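Local coordinates for hemolysin-related protein (Vibrio cholerae serotype O1, PDB 6MLT), which is a secreted, calcium-binding matrix protein that probably helps biofilms adhere by binding carbohydrate, at residues 476-481 with 491-496. Numbering follows the deposited sequence.
Sequences IGVSAY and VLVQDR
Ser479 and Leu492 form the hydrogen-bonded antiparallel pair that joins the two strands. The amide of Leu492 donates an almost straight bond to the Ser479 carbonyl (N to O 2.8 Å, 174° at the hydrogen), and Ser479 N answers with a somewhat longer one to Leu492 O (3.1 Å), which also receives the CA-H of Val478. Packing is tight at this end. The Leu492 side chain lies against Ser479 and the start of Tyr481: CB comes 3.6 Å from Ser479 OG, while CD1 rests over the backbone, 3.6 Å from Tyr481 N, and touches Tyr481 CB. A chi1 of 68° places Ser479 OG between its own backbone N and carbonyl carbon; this buried hydroxyl is hydrogen-bonded to Pro524 O. On the other face, Val478 and Val493 lie side by side, their CG1 methyls 3.9 Å apart.

Toward Gly477 the two chains part, and the direct backbone bonding gives way to a water. It donates to Gly477 O and accepts from Gln494 N, 2.8 Å from each, bridging two groups whose direct separation is 4.4 Å. This looser end is nevertheless buried. Beyond the water, Ile476 crosses Gln494 obliquely, with CG1 3.5 Å from Gln494 O and CD1 against CG. Gln494 NE2 donates to Asp495 O and is also hydrogen-bonded to Asn515 O.

The pair is the first hairpin of a four-stranded antiparallel sheet, consistent with a beta-propeller blade. Strand 498-502 continues the sheet beyond strand 490-494, and the Val493 side chain packs there on Arg500 and Leu502. The two faces meet different neighbouring sheets: Val491 packs on Val446 of strand 443-448, whereas Leu492 and Tyr481 pack on Val526 of strand 525-527.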
loop_
_atom_site.group_PDB
_atom_site.type_symbol
_atom_site.label_atom_id
_atom_site.label_comp_id
_atom_site.label_asym_id
_atom_site.label_seq_id
_atom_site.Cartn_x
_atom_site.Cartn_y
_atom_site.Cartn_z
ATOM N N ILE A 476 6.782 -19.120 3.722
ATOM C CA ILE A 476 5.526 -18.830 4.402
ATOM C C ILE A 476 5.279 -17.325 4.444
ATOM O O ILE A 476 6.208 -16.511 4.532
ATOM C CB ILE A 476 5.508 -19.435 5.817
ATOM C CG1 ILE A 476 4.123 -19.291 6.466
ATOM C CG2 ILE A 476 6.574 -18.787 6.709
ATOM C CD1 ILE A 476 3.007 -20.067 5.753
ATOM N N GLY A 477 4.009 -16.954 4.366
ATOM C CA GLY A 477 3.638 -15.563 4.260
ATOM C C GLY A 477 3.438 -14.883 5.605
ATOM O O GLY A 477 3.435 -15.513 6.660
ATOM N N VAL A 478 3.278 -13.566 5.523
ATOM C CA VAL A 478 2.955 -12.709 6.651
ATOM C C VAL A 478 1.944 -11.683 6.160
ATOM O O VAL A 478 1.797 -11.448 4.959
ATOM C CB VAL A 478 4.200 -11.996 7.219
ATOM C CG1 VAL A 478 5.187 -13.012 7.783
ATOM C CG2 VAL A 478 4.868 -11.149 6.142
ATOM N N SER A 479 1.241 -11.066 7.108
ATOM C CA SER A 479 0.385 -9.924 6.812
ATOM C C SER A 479 0.467 -8.959 7.986
ATOM O O SER A 479 1.179 -9.202 8.964
ATOM C CB SER A 479 -1.058 -10.359 6.535
ATOM O OG SER A 479 -1.666 -10.855 7.710
ATOM N N ALA A 480 -0.270 -7.857 7.884
ATOM C CA ALA A 480 -0.183 -6.782 8.863
ATOM C C ALA A 480 -1.578 -6.307 9.234
ATOM O O ALA A 480 -2.495 -6.320 8.407
ATOM C CB ALA A 480 0.631 -5.605 8.325
ATOM N N TYR A 481 -1.723 -5.873 10.484
ATOM C CA TYR A 481 -2.961 -5.287 10.978
ATOM C C TYR A 481 -2.690 -4.637 12.332
ATOM O O TYR A 481 -1.870 -5.128 13.115
ATOM C CB TYR A 481 -4.078 -6.333 11.105
ATOM C CG TYR A 481 -5.305 -5.791 11.809
ATOM C CD1 TYR A 481 -6.034 -4.741 11.259
ATOM C CD2 TYR A 481 -5.721 -6.308 13.032
ATOM C CE1 TYR A 481 -7.143 -4.216 11.909
ATOM C CE2 TYR A 481 -6.836 -5.794 13.691
ATOM C CZ TYR A 481 -7.537 -4.746 13.125
ATOM O OH TYR A 481 -8.640 -4.228 13.766
ATOM N N VAL A 491 2.363 -7.580 13.217
ATOM C CA VAL A 491 2.687 -8.562 12.191
ATOM C C VAL A 491 1.982 -9.872 12.517
ATOM O O VAL A 491 2.009 -10.342 13.663
ATOM C CB VAL A 491 4.208 -8.798 12.093
ATOM C CG1 VAL A 491 4.530 -9.682 10.888
ATOM C CG2 VAL A 491 4.955 -7.477 12.022
ATOM N N LEU A 492 1.375 -10.472 11.498
ATOM C CA LEU A 492 0.717 -11.765 11.618
ATOM C C LEU A 492 1.580 -12.793 10.906
ATOM O O LEU A 492 1.879 -12.631 9.720
ATOM C CB LEU A 492 -0.687 -11.739 11.016
ATOM C CG LEU A 492 -1.720 -10.824 11.664
ATOM C CD1 LEU A 492 -1.492 -9.368 11.281
ATOM C CD2 LEU A 492 -3.106 -11.270 11.250
ATOM N N VAL A 493 1.980 -13.836 11.634
ATOM C CA VAL A 493 2.943 -14.812 11.149
ATOM C C VAL A 493 2.416 -16.212 11.436
ATOM O O VAL A 493 1.556 -16.420 12.292
ATOM C CB VAL A 493 4.339 -14.627 11.790
ATOM C CG1 VAL A 493 4.803 -13.184 11.657
ATOM C CG2 VAL A 493 4.335 -15.056 13.254
ATOM N N GLN A 494 2.978 -17.180 10.722
ATOM C CA GLN A 494 2.574 -18.575 10.788
ATOM C C GLN A 494 3.826 -19.434 10.695
ATOM O O GLN A 494 4.739 -19.116 9.924
ATOM C CB GLN A 494 1.614 -18.910 9.638
ATOM C CG GLN A 494 1.286 -20.387 9.483
ATOM C CD GLN A 494 0.346 -20.877 10.567
ATOM O OE1 GLN A 494 -0.663 -20.239 10.858
ATOM N NE2 GLN A 494 0.682 -21.999 11.182
ATOM N N ASP A 495 3.886 -20.509 11.486
ATOM C CA ASP A 495 4.924 -21.512 11.259
ATOM C C ASP A 495 4.292 -22.897 11.171
ATOM O O ASP A 495 3.159 -23.021 10.700
ATOM C CB ASP A 495 6.037 -21.422 12.319
ATOM C CG ASP A 495 5.609 -21.831 13.729
ATOM O OD1 ASP A 495 4.455 -22.240 13.970
ATOM O OD2 ASP A 495 6.490 -21.746 14.615
ATOM N N ARG A 496 5.012 -23.952 11.566
ATOM C CA ARG A 496 4.465 -25.296 11.394
ATOM C C ARG A 496 3.290 -25.556 12.330
ATOM O O ARG A 496 2.381 -26.317 11.978
ATOM C CB ARG A 496 5.550 -26.353 11.619
ATOM C CG ARG A 496 6.718 -26.316 10.613
ATOM C CD ARG A 496 6.272 -26.425 9.157
ATOM N NE ARG A 496 5.510 -27.641 8.876
ATOM C CZ ARG A 496 6.043 -28.845 8.704
ATOM N NH1 ARG A 496 7.353 -29.020 8.800
ATOM N NH2 ARG A 496 5.259 -29.884 8.448
HETATM O O HOH W 1 4.978 -16.456 8.847
#